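Local coordinates for beta-lactamase-like protein (PDB 6B9V) that acts as a diphosphatase of the PhnP family that cleaves reactive FAD photoproducts and carries two manganese ions in a metallo-beta-lactamase-like fold, at residues R36-S41 with R60-R65; N109-R114 with G161-Y166; L198-H203 with D213-I218; I71-Y76 with E147-K152. All coordinates share one frame; numbering follows the deposited sequence.

Contact 1. Residues R36-S41 with R60-R65; sequences RRLRPS and REQALR
Leu38 CD1 rests over one face of the Arg65 guanidinium, offset toward its rim, with 3.4 Å from CD1 to Arg65 NH2. At the edge of that group, in its plane, sits a water bound to Arg65 NH1; the same water lies in plane at the edge of the Arg36 guanidinium, 2.6 Å from Arg36 NH1. The two guanidinium planes stand 55° apart, and Arg36 NH1 comes within 3.6 Å of Arg65 NH1, a like-charge approach that the shared water would partly screen. The Glu61 carboxylate also meets the Arg36 edge, tip to tip, giving a salt bridge of 2.7 Å from Arg36 NH2 to Glu61 OE2 on its syn lone pair, with a weak second bond from Arg36 NH1. CG of Glu61 is anti to the backbone N (chi1 -179°) and the chain beyond it is extended, bringing the carboxylate to Arg36. One turn of helix thus presents Glu61, Gln62 and Arg65 around Leu38, whose long axis crosses Glu61 at about a right angle. Gln62 NE2 donates to Arg39 O at 3.0 Å, the acceptor lying nearly in the amide plane, while Gln62 OE1 is engaged by Thr56 OG1. Asp254 OD2 makes a salt bridge with Arg65 NH2 and accepts from Leu38 N, while the Arg39 guanidinium bridges to Asp58 and to Asp89 of the second subunit. These bonds join helix 59-66 to the loop entering strand 41-46 beside the manganese site of this metallo-beta-lactamase fold, where the Arg39 side chain comes about 4 Å from that of the metal ligand Asp82.

Contact 2. Residues N109-R114 with G161-Y166; sequences NEKTER and GETEIY
Asn109 OD1 is gripped by two donors of one residue, while the rest of its side chain leans on Tyr166. Thr112 N reaches OD1 at 2.9 Å, approaching nearly along the C=O axis, and Thr112 OG1 donates to the same OD1 at 2.8 Å from a position tilted 32° out of the carbonyl plane. Asn109 is therefore the N-cap of helix 110-119, and its chi1 of 62° sets CG between the backbone N and the carbonyl carbon, from where OD1 reaches Thr112 N. With OD1 held by these two bonds, CB and ND2 are the atoms nearest Tyr166: Asn109 CB lies 3.9 Å from Tyr166 CE2, and Asn109 ND2 lies 4.2 Å from Tyr166 CD2, with amide and ring planes 49° apart. The junction joins the two sheets of the sandwich, since Asn109 directly follows strand 104-108 of one sheet and Tyr166 belongs to strand 163-170 of the other. His143 meets the Tyr166 ring edge-to-face. Further out the contact thins to methyl and methylene, Thr163 CG2 lying 4.3 Å from Lys111 CD. Ile165 turns the end of its side chain away from the helix and comes about 3 Å, side chain to side chain, from the manganese ligand His78.

Contact 3. Residues L198-H203 with D213-I218; sequences LDALRH and DNSVSI
Ser215 meets the end of strand 195-199 through its hydroxyl, which donates to Asp199 O over an unusually short 2.5 Å from OG to O. The C=O...OG angle of 168° puts the donor almost straight beyond the carbonyl. OG is anti to the carbonyl carbon (chi1 -74°), turned to the strand. The backbones are close here, Ala200 CA and Ser215 CA being 6.2 Å apart, with Ala200 CB 4.2 Å from Ser215 CB. Next to this bond the packing is mostly apolar: Leu198 CD1 lies 3.7 Å from Ile218 CG2 and also rests against the carbonyl Ser215 O, at 3.6 Å, the two branched side chains crossing at a slant; Leu198, Ala200 and Ser215 also touch Phe229 of strand 226-230. Toward the start of the helix segment the fit slackens. Exposed His203 and Asp213 make no direct touch there; a water spans the gap, donating to His203 O at 2.9 Å and accepting from Asp213 N at 3.0 Å. The pair belongs to a beta-alpha-beta unit of strands 195-199 and 226-230 and helix 212-222. The chemistry divides Asp199 in two: its backbone O accepts from Ser215 OG, which also hydrogen-bonds Ser210 OG, whereas its carboxylate hydrogen-bonds His209 ND1 through OD2 and Ser210 N through OD1 and lies about 4 Å, side chain to side chain, from the manganese ligand His231, consistent with a second-shell position beside the metal site.

Contact 4. Residues I71-Y76 with E147-K152; sequences IDAIVY and ELFGAK
Leu148 straddles the small bump of Ala73 and the branched one of Val75: its CD2 lies 4.1 Å from Ala73 CB and its CD1 3.9 Å from Val75 CG2. Ala73 and Val75 project from the same side of strand 73-75, so the forked end of Leu148 sits over the low Ala73 and against Val75. Val75 CG1 is anti to the backbone N (chi1 179°), which leaves CG2 beside that N and pointed at the leucine, and the two side chains cross at a slant. Val51 and Tyr107, from the strands flanking 73-75, also touch Leu148, so the surface receiving it spans three strands. The second bump is Phe149, which enters with the rim of its ring. Phe149 CZ comes 3.4 Å from Asp72 O, an atom lying in the ring plane at the edge, and 3.5 Å from Asp72 CB, while Phe149 CE2 is 4.0 Å from Ala73 CB, also near the ring plane. The notch is thus lined by Asp72 and Ala73 together; the Asp72 carboxylate is held by Leu50 N. What brings neighbouring residues 148 and 149 onto one surface is a type I' turn from Leu148 to Ala151: Phe149 and Gly150 both have positive phi (51° and 97°), and paired bonds join Leu148 N to Ala151 O and Ala151 N to Leu148 O, each 2.9 Å. This is a beta-hairpin with a two-residue type I' turn at the margin of one sheet, folded against interior strands of the other, as in the alpha-beta/beta-alpha sandwich of the metallo-beta-lactamase fold.

In the fold
Contacts 3 and 4 are buried and lie on opposite sides of the chain's centre, their own centres 28 Å apart; contacts 1 and 2 are only partly buried and both touch the second subunit. Their chemistry follows: contact 1 depends on charges and a bridging water, contact 2 on a capped helix start and sparse van der Waals touches, contact 3 on one short hydroxyl bond beside leucine and isoleucine, and contact 4 on apolar side chains and a phenylalanine edge against a backbone carbonyl. Contacts 2, 3 and 4 reach the same sheet, through strands 163-170, 195-199 and 146-148/151-160. Contacts 2 and 4 also meet directly, with Thr112 CG2 3.8 Å from Tyr76 CB.

Contact 1. Residues R36-S41 with R60-R65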
# COMPACT_ATOMS: atom_id res chain seq x y z
N ARG A 36 -8.21 13.20 -6.74
CA ARG A 36 -7.81 12.02 -5.99
C ARG A 36 -6.77 11.28 -6.80
O ARG A 36 -7.05 10.85 -7.92
CB ARG A 36 -8.99 11.10 -5.68
CG ARG A 36 -8.63 9.84 -4.90
CD ARG A 36 -9.86 8.89 -4.77
NE ARG A 36 -9.67 7.78 -3.83
CZ ARG A 36 -9.01 6.66 -4.12
NH1 ARG A 36 -8.44 6.51 -5.31
NH2 ARG A 36 -8.89 5.69 -3.22
N ARG A 37 -5.58 11.14 -6.24
CA ARG A 37 -4.45 10.60 -6.99
C ARG A 37 -3.67 9.55 -6.19
O ARG A 37 -3.11 9.85 -5.15
CB ARG A 37 -3.51 11.73 -7.41
CG ARG A 37 -4.18 12.93 -8.09
CD ARG A 37 -3.07 13.88 -8.62
NE ARG A 37 -3.61 15.10 -9.20
CZ ARG A 37 -4.02 15.24 -10.46
NH1 ARG A 37 -3.98 14.21 -11.30
NH2 ARG A 37 -4.48 16.41 -10.88
N LEU A 38 -3.63 8.31 -6.70
CA LEU A 38 -2.77 7.28 -6.10
C LEU A 38 -1.32 7.46 -6.55
O LEU A 38 -1.02 8.31 -7.40
CB LEU A 38 -3.27 5.88 -6.46
CG LEU A 38 -4.73 5.63 -6.09
CD1 LEU A 38 -5.16 4.20 -6.47
CD2 LEU A 38 -4.96 5.88 -4.60
N ARG A 39 -0.41 6.68 -5.98
CA ARG A 39 0.99 6.83 -6.28
C ARG A 39 1.33 6.48 -7.76
O ARG A 39 0.58 5.81 -8.39
CB ARG A 39 1.87 6.05 -5.28
CG ARG A 39 2.25 6.84 -4.02
CD ARG A 39 1.09 7.38 -3.25
NE ARG A 39 0.42 6.37 -2.45
CZ ARG A 39 0.75 6.03 -1.22
NH1 ARG A 39 1.75 6.61 -0.59
NH2 ARG A 39 0.10 5.09 -0.63
N PRO A 40 2.48 6.96 -8.26
CA PRO A 40 2.62 7.05 -9.73
C PRO A 40 3.05 5.77 -10.47
O PRO A 40 4.08 5.17 -10.14
CB PRO A 40 3.68 8.16 -9.90
CG PRO A 40 4.54 8.05 -8.67
CD PRO A 40 3.57 7.65 -7.55
N SER A 41 2.27 5.39 -11.49
CA SER A 41 2.47 4.12 -12.22
C SER A 41 1.58 4.08 -13.46
O SER A 41 0.48 4.63 -13.43
CB SER A 41 2.15 2.90 -11.32
OG SER A 41 2.19 1.68 -12.05
N ARG A 60 -2.19 -2.98 -5.16
CA ARG A 60 -3.39 -3.84 -5.04
C ARG A 60 -4.66 -3.10 -5.53
O ARG A 60 -5.41 -3.62 -6.37
CB ARG A 60 -3.60 -4.32 -3.59
CG ARG A 60 -4.91 -5.10 -3.42
CD ARG A 60 -5.01 -5.72 -2.02
NE ARG A 60 -6.32 -6.34 -1.80
CZ ARG A 60 -7.41 -5.69 -1.41
NH1 ARG A 60 -7.38 -4.38 -1.18
NH2 ARG A 60 -8.56 -6.36 -1.27
N GLU A 61 -4.87 -1.88 -5.02
CA GLU A 61 -6.02 -1.06 -5.40
C GLU A 61 -6.02 -0.79 -6.91
O GLU A 61 -7.07 -0.86 -7.56
CB GLU A 61 -6.03 0.27 -4.63
CG GLU A 61 -7.24 1.20 -4.96
CD GLU A 61 -7.34 2.49 -4.09
OE1 GLU A 61 -6.62 2.65 -3.05
OE2 GLU A 61 -8.17 3.36 -4.45
N GLN A 62 -4.85 -0.46 -7.45
CA GLN A 62 -4.73 -0.13 -8.89
C GLN A 62 -5.09 -1.34 -9.77
O GLN A 62 -5.81 -1.22 -10.78
CB GLN A 62 -3.31 0.39 -9.20
CG GLN A 62 -3.02 1.77 -8.53
CD GLN A 62 -1.55 2.22 -8.54
OE1 GLN A 62 -0.64 1.41 -8.43
NE2 GLN A 62 -1.33 3.55 -8.61
N ALA A 63 -4.61 -2.51 -9.37
CA ALA A 63 -4.88 -3.74 -10.09
C ALA A 63 -6.36 -4.13 -10.02
O ALA A 63 -6.96 -4.51 -11.02
CB ALA A 63 -4.00 -4.89 -9.55
N LEU A 64 -6.95 -4.03 -8.83
CA LEU A 64 -8.36 -4.38 -8.67
C LEU A 64 -9.23 -3.46 -9.49
O LEU A 64 -10.15 -3.89 -10.17
CB LEU A 64 -8.77 -4.33 -7.19
CG LEU A 64 -8.17 -5.42 -6.31
CD1 LEU A 64 -8.51 -5.12 -4.85
CD2 LEU A 64 -8.72 -6.80 -6.74
N ARG A 65 -8.91 -2.17 -9.42
CA ARG A 65 -9.56 -1.10 -10.17
C ARG A 65 -9.61 -1.40 -11.67
O ARG A 65 -10.62 -1.12 -12.35
CB ARG A 65 -8.76 0.19 -9.96
CG ARG A 65 -9.52 1.44 -9.94
CD ARG A 65 -8.86 2.35 -8.93
NE ARG A 65 -7.60 2.94 -9.40
CZ ARG A 65 -7.34 4.22 -9.21
NH1 ARG A 65 -8.24 4.96 -8.58
NH2 ARG A 65 -6.21 4.77 -9.63
O HOH W 1 -7.83 7.52 -7.64

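Contact 2. Residues N109-R114 with G161-Y166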
# COMPACT_ATOMS: atom_id res chain seq x y z
N ASN A 109 17.51 -1.29 -13.28
CA ASN A 109 18.94 -1.01 -13.31
C ASN A 109 19.58 -1.51 -12.02
O ASN A 109 18.87 -1.94 -11.10
CB ASN A 109 19.24 0.48 -13.57
CG ASN A 109 18.71 1.40 -12.48
OD1 ASN A 109 18.40 0.98 -11.37
ND2 ASN A 109 18.63 2.69 -12.80
N GLU A 110 20.90 -1.44 -11.93
CA GLU A 110 21.61 -2.03 -10.80
C GLU A 110 21.22 -1.39 -9.45
O GLU A 110 21.08 -2.10 -8.45
CB GLU A 110 23.12 -1.94 -11.01
CG GLU A 110 23.95 -2.72 -10.00
CD GLU A 110 24.04 -2.02 -8.64
OE1 GLU A 110 24.11 -0.77 -8.61
OE2 GLU A 110 24.02 -2.73 -7.61
N LYS A 111 21.08 -0.07 -9.39
CA LYS A 111 20.77 0.55 -8.10
C LYS A 111 19.36 0.15 -7.62
O LYS A 111 19.12 -0.12 -6.42
CB LYS A 111 20.89 2.08 -8.18
CG LYS A 111 21.06 2.73 -6.80
CD LYS A 111 20.96 4.25 -6.86
CE LYS A 111 21.20 4.89 -5.49
NZ LYS A 111 20.22 4.42 -4.47
N THR A 112 18.44 0.06 -8.58
CA THR A 112 17.07 -0.31 -8.25
C THR A 112 16.99 -1.79 -7.83
O THR A 112 16.31 -2.14 -6.86
CB THR A 112 16.14 -0.01 -9.43
OG1 THR A 112 16.21 1.39 -9.74
CG2 THR A 112 14.71 -0.39 -9.10
N GLU A 113 17.71 -2.64 -8.56
CA GLU A 113 17.83 -4.04 -8.20
C GLU A 113 18.36 -4.19 -6.77
O GLU A 113 17.81 -4.96 -5.99
CB GLU A 113 18.76 -4.77 -9.18
CG GLU A 113 19.07 -6.19 -8.78
CD GLU A 113 20.15 -6.81 -9.64
OE1 GLU A 113 20.28 -6.40 -10.81
OE2 GLU A 113 20.88 -7.68 -9.14
N ARG A 114 19.41 -3.43 -6.44
CA ARG A 114 20.03 -3.47 -5.11
C ARG A 114 19.00 -3.16 -4.01
O ARG A 114 18.90 -3.88 -2.97
CB ARG A 114 21.19 -2.46 -5.04
CG ARG A 114 22.26 -2.74 -3.99
CD ARG A 114 23.16 -1.51 -3.75
NE ARG A 114 23.58 -0.86 -5.00
CZ ARG A 114 24.16 0.33 -5.08
NH1 ARG A 114 24.40 1.04 -3.98
NH2 ARG A 114 24.51 0.83 -6.26
N GLY A 161 17.44 14.71 -9.08
CA GLY A 161 18.32 15.44 -8.18
C GLY A 161 19.76 15.41 -8.64
O GLY A 161 20.19 16.24 -9.44
N GLU A 162 20.53 14.46 -8.12
CA GLU A 162 21.82 14.15 -8.72
C GLU A 162 21.95 12.65 -9.02
O GLU A 162 23.04 12.19 -9.39
CB GLU A 162 22.96 14.61 -7.81
CG GLU A 162 22.96 13.99 -6.43
CD GLU A 162 23.97 14.63 -5.50
OE1 GLU A 162 24.78 15.46 -5.99
OE2 GLU A 162 23.95 14.33 -4.29
N THR A 163 20.86 11.90 -8.89
CA THR A 163 20.90 10.46 -9.17
C THR A 163 20.36 10.15 -10.57
O THR A 163 19.28 10.57 -10.89
CB THR A 163 20.06 9.68 -8.13
OG1 THR A 163 20.56 9.93 -6.81
CG2 THR A 163 20.07 8.17 -8.42
N GLU A 164 21.10 9.41 -11.39
CA GLU A 164 20.56 9.03 -12.71
C GLU A 164 19.56 7.87 -12.57
O GLU A 164 19.86 6.86 -11.94
CB GLU A 164 21.66 8.63 -13.70
CG GLU A 164 21.12 8.24 -15.08
CD GLU A 164 22.19 7.74 -16.04
OE1 GLU A 164 22.92 8.57 -16.62
OE2 GLU A 164 22.29 6.51 -16.24
N ILE A 165 18.36 8.04 -13.13
CA ILE A 165 17.34 6.98 -13.16
C ILE A 165 16.85 6.85 -14.60
O ILE A 165 17.36 7.52 -15.49
CB ILE A 165 16.15 7.27 -12.20
CG1 ILE A 165 15.32 8.45 -12.69
CG2 ILE A 165 16.66 7.52 -10.78
CD1 ILE A 165 13.91 8.53 -12.05
N TYR A 166 15.86 5.99 -14.83
CA TYR A 166 15.32 5.80 -16.19
C TYR A 166 13.87 6.23 -16.36
O TYR A 166 13.02 5.98 -15.50
CB TYR A 166 15.41 4.32 -16.61
CG TYR A 166 16.79 3.84 -16.99
CD1 TYR A 166 17.69 4.68 -17.64
CD2 TYR A 166 17.20 2.55 -16.70
CE1 TYR A 166 18.97 4.24 -17.98
CE2 TYR A 166 18.47 2.10 -17.03
CZ TYR A 166 19.35 2.95 -17.68
OH TYR A 166 20.60 2.50 -18.01

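Contact 3. Residues L198-H203 with D213-I218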
# COMPACT_ATOMS: atom_id res chain seq x y z
N LEU A 198 5.52 13.61 -18.45
CA LEU A 198 6.58 14.27 -17.70
C LEU A 198 6.16 14.48 -16.26
O LEU A 198 5.00 14.72 -15.97
CB LEU A 198 6.92 15.64 -18.31
CG LEU A 198 7.39 15.68 -19.76
CD1 LEU A 198 7.58 17.14 -20.21
CD2 LEU A 198 8.69 14.90 -19.92
N ASP A 199 7.15 14.44 -15.38
CA ASP A 199 7.03 14.88 -13.98
C ASP A 199 6.58 16.35 -13.89
O ASP A 199 7.16 17.20 -14.57
CB ASP A 199 8.41 14.69 -13.32
CG ASP A 199 8.45 15.05 -11.85
OD1 ASP A 199 8.39 16.25 -11.51
OD2 ASP A 199 8.57 14.13 -11.02
N ALA A 200 5.55 16.65 -13.10
CA ALA A 200 5.30 18.04 -12.69
C ALA A 200 4.72 18.04 -11.28
O ALA A 200 3.53 17.76 -11.08
CB ALA A 200 4.38 18.78 -13.69
N LEU A 201 5.58 18.32 -10.31
CA LEU A 201 5.23 18.14 -8.91
C LEU A 201 4.38 19.27 -8.36
O LEU A 201 3.39 19.02 -7.66
CB LEU A 201 6.50 18.01 -8.07
CG LEU A 201 6.33 17.92 -6.55
CD1 LEU A 201 5.74 16.53 -6.19
CD2 LEU A 201 7.66 18.17 -5.82
N ARG A 202 4.78 20.50 -8.65
CA ARG A 202 4.22 21.67 -7.98
C ARG A 202 4.71 22.93 -8.69
O ARG A 202 5.43 22.83 -9.68
CB ARG A 202 4.63 21.68 -6.51
CG ARG A 202 6.12 21.98 -6.31
CD ARG A 202 6.57 21.74 -4.87
NE ARG A 202 7.93 22.24 -4.62
CZ ARG A 202 8.53 22.18 -3.43
NH1 ARG A 202 7.91 21.64 -2.39
NH2 ARG A 202 9.76 22.66 -3.27
N HIS A 203 4.33 24.10 -8.20
CA HIS A 203 4.74 25.35 -8.83
C HIS A 203 6.19 25.74 -8.50
O HIS A 203 6.91 26.23 -9.36
CB HIS A 203 3.79 26.48 -8.42
CG HIS A 203 2.43 26.38 -9.03
ND1 HIS A 203 2.16 26.76 -10.33
CD2 HIS A 203 1.24 25.98 -8.51
CE1 HIS A 203 0.88 26.58 -10.58
NE2 HIS A 203 0.30 26.11 -9.49
N ASP A 213 6.05 24.98 -14.61
CA ASP A 213 6.57 25.88 -15.63
C ASP A 213 7.72 25.22 -16.38
O ASP A 213 7.83 25.31 -17.62
CB ASP A 213 7.02 27.20 -15.00
CG ASP A 213 7.46 28.22 -16.03
OD1 ASP A 213 6.57 28.88 -16.63
OD2 ASP A 213 8.68 28.37 -16.25
N ASN A 214 8.59 24.54 -15.63
CA ASN A 214 9.74 23.88 -16.24
C ASN A 214 9.31 22.78 -17.20
O ASN A 214 9.87 22.62 -18.29
CB ASN A 214 10.66 23.31 -15.17
CG ASN A 214 11.98 22.84 -15.74
OD1 ASN A 214 12.70 23.62 -16.36
ND2 ASN A 214 12.30 21.56 -15.56
N SER A 215 8.30 22.02 -16.79
CA SER A 215 7.85 20.89 -17.58
C SER A 215 7.06 21.36 -18.78
O SER A 215 7.07 20.72 -19.83
CB SER A 215 7.04 19.93 -16.71
OG SER A 215 7.95 19.24 -15.86
N VAL A 216 6.39 22.51 -18.66
CA VAL A 216 5.81 23.14 -19.85
C VAL A 216 6.91 23.55 -20.85
O VAL A 216 6.76 23.34 -22.06
CB VAL A 216 4.95 24.37 -19.47
CG1 VAL A 216 4.67 25.21 -20.70
CG2 VAL A 216 3.64 23.92 -18.80
N SER A 217 8.01 24.13 -20.37
CA SER A 217 9.13 24.47 -21.28
C SER A 217 9.72 23.26 -22.01
O SER A 217 9.99 23.30 -23.23
CB SER A 217 10.24 25.18 -20.51
OG SER A 217 9.85 26.49 -20.21
N ILE A 218 9.94 22.19 -21.24
CA ILE A 218 10.40 20.93 -21.82
C ILE A 218 9.39 20.42 -22.85
O ILE A 218 9.77 20.03 -23.96
CB ILE A 218 10.63 19.88 -20.71
CG1 ILE A 218 11.83 20.29 -19.84
CG2 ILE A 218 10.82 18.47 -21.30
CD1 ILE A 218 11.96 19.51 -18.52
O HOH W 2 5.69 26.33 -12.00

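Contact 4. Residues I71-Y76 with E147-K152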
# COMPACT_ATOMS: atom_id res chain seq x y z
N ILE A 71 0.24 -10.25 -15.15
CA ILE A 71 1.27 -9.29 -15.51
C ILE A 71 2.37 -10.00 -16.28
O ILE A 71 2.94 -10.97 -15.79
CB ILE A 71 1.89 -8.61 -14.28
CG1 ILE A 71 0.83 -7.86 -13.47
CG2 ILE A 71 3.03 -7.67 -14.71
CD1 ILE A 71 1.31 -7.48 -12.07
N ASP A 72 2.68 -9.53 -17.49
CA ASP A 72 3.69 -10.22 -18.28
C ASP A 72 5.11 -9.75 -18.01
O ASP A 72 6.06 -10.52 -18.17
CB ASP A 72 3.35 -10.09 -19.76
CG ASP A 72 2.02 -10.77 -20.09
OD1 ASP A 72 2.01 -12.01 -20.23
OD2 ASP A 72 0.98 -10.06 -20.15
N ALA A 73 5.26 -8.50 -17.61
CA ALA A 73 6.56 -7.99 -17.24
C ALA A 73 6.38 -6.75 -16.39
O ALA A 73 5.39 -6.02 -16.52
CB ALA A 73 7.40 -7.67 -18.50
N ILE A 74 7.33 -6.52 -15.48
CA ILE A 74 7.36 -5.30 -14.68
C ILE A 74 8.67 -4.57 -14.94
O ILE A 74 9.75 -5.17 -14.93
CB ILE A 74 7.22 -5.60 -13.17
CG1 ILE A 74 5.90 -6.34 -12.92
CG2 ILE A 74 7.33 -4.30 -12.34
CD1 ILE A 74 5.71 -6.84 -11.51
N VAL A 75 8.57 -3.27 -15.20
CA VAL A 75 9.74 -2.45 -15.49
C VAL A 75 9.84 -1.32 -14.46
O VAL A 75 8.84 -0.65 -14.20
CB VAL A 75 9.64 -1.85 -16.91
CG1 VAL A 75 10.86 -0.97 -17.21
CG2 VAL A 75 9.56 -2.96 -17.95
N TYR A 76 11.02 -1.12 -13.87
CA TYR A 76 11.19 -0.07 -12.86
C TYR A 76 11.92 1.18 -13.35
O TYR A 76 12.94 1.08 -14.04
CB TYR A 76 11.95 -0.64 -11.65
CG TYR A 76 11.07 -1.55 -10.81
CD1 TYR A 76 11.05 -2.92 -11.04
CD2 TYR A 76 10.25 -1.03 -9.83
CE1 TYR A 76 10.24 -3.76 -10.28
CE2 TYR A 76 9.43 -1.85 -9.07
CZ TYR A 76 9.44 -3.23 -9.30
OH TYR A 76 8.62 -4.06 -8.55
N GLU A 147 13.77 -5.88 -24.76
CA GLU A 147 12.92 -6.60 -25.69
C GLU A 147 11.78 -7.30 -24.95
O GLU A 147 12.00 -8.29 -24.26
CB GLU A 147 13.74 -7.61 -26.49
CG GLU A 147 14.98 -7.01 -27.14
CD GLU A 147 14.66 -6.25 -28.41
OE1 GLU A 147 13.50 -6.32 -28.88
OE2 GLU A 147 15.58 -5.58 -28.96
N LEU A 148 10.57 -6.77 -25.07
CA LEU A 148 9.42 -7.33 -24.39
C LEU A 148 8.32 -7.74 -25.36
O LEU A 148 7.59 -6.90 -25.90
CB LEU A 148 8.86 -6.32 -23.38
CG LEU A 148 9.76 -5.96 -22.20
CD1 LEU A 148 9.07 -4.96 -21.25
CD2 LEU A 148 10.19 -7.21 -21.46
N PHE A 149 8.23 -9.04 -25.59
CA PHE A 149 7.18 -9.62 -26.41
C PHE A 149 7.04 -8.95 -27.77
O PHE A 149 5.93 -8.69 -28.23
CB PHE A 149 5.86 -9.57 -25.64
CG PHE A 149 6.01 -9.96 -24.21
CD1 PHE A 149 6.18 -11.29 -23.85
CD2 PHE A 149 6.02 -8.99 -23.21
CE1 PHE A 149 6.34 -11.64 -22.53
CE2 PHE A 149 6.18 -9.35 -21.89
CZ PHE A 149 6.34 -10.68 -21.55
N GLY A 150 8.17 -8.68 -28.42
CA GLY A 150 8.17 -8.07 -29.73
C GLY A 150 8.36 -6.56 -29.73
O GLY A 150 8.72 -5.98 -30.74
N ALA A 151 8.13 -5.92 -28.59
CA ALA A 151 8.26 -4.47 -28.53
C ALA A 151 9.58 -4.06 -27.91
O ALA A 151 10.16 -4.81 -27.12
CB ALA A 151 7.10 -3.87 -27.76
N LYS A 152 10.09 -2.88 -28.26
CA LYS A 152 11.30 -2.39 -27.62
C LYS A 152 10.99 -1.26 -26.64
O LYS A 152 10.36 -0.27 -27.00
CB LYS A 152 12.32 -1.93 -28.66
CG LYS A 152 12.87 -3.08 -29.49
CD LYS A 152 14.22 -2.74 -30.12
CE LYS A 152 14.12 -1.54 -31.04
NZ LYS A 152 13.25 -1.82 -32.22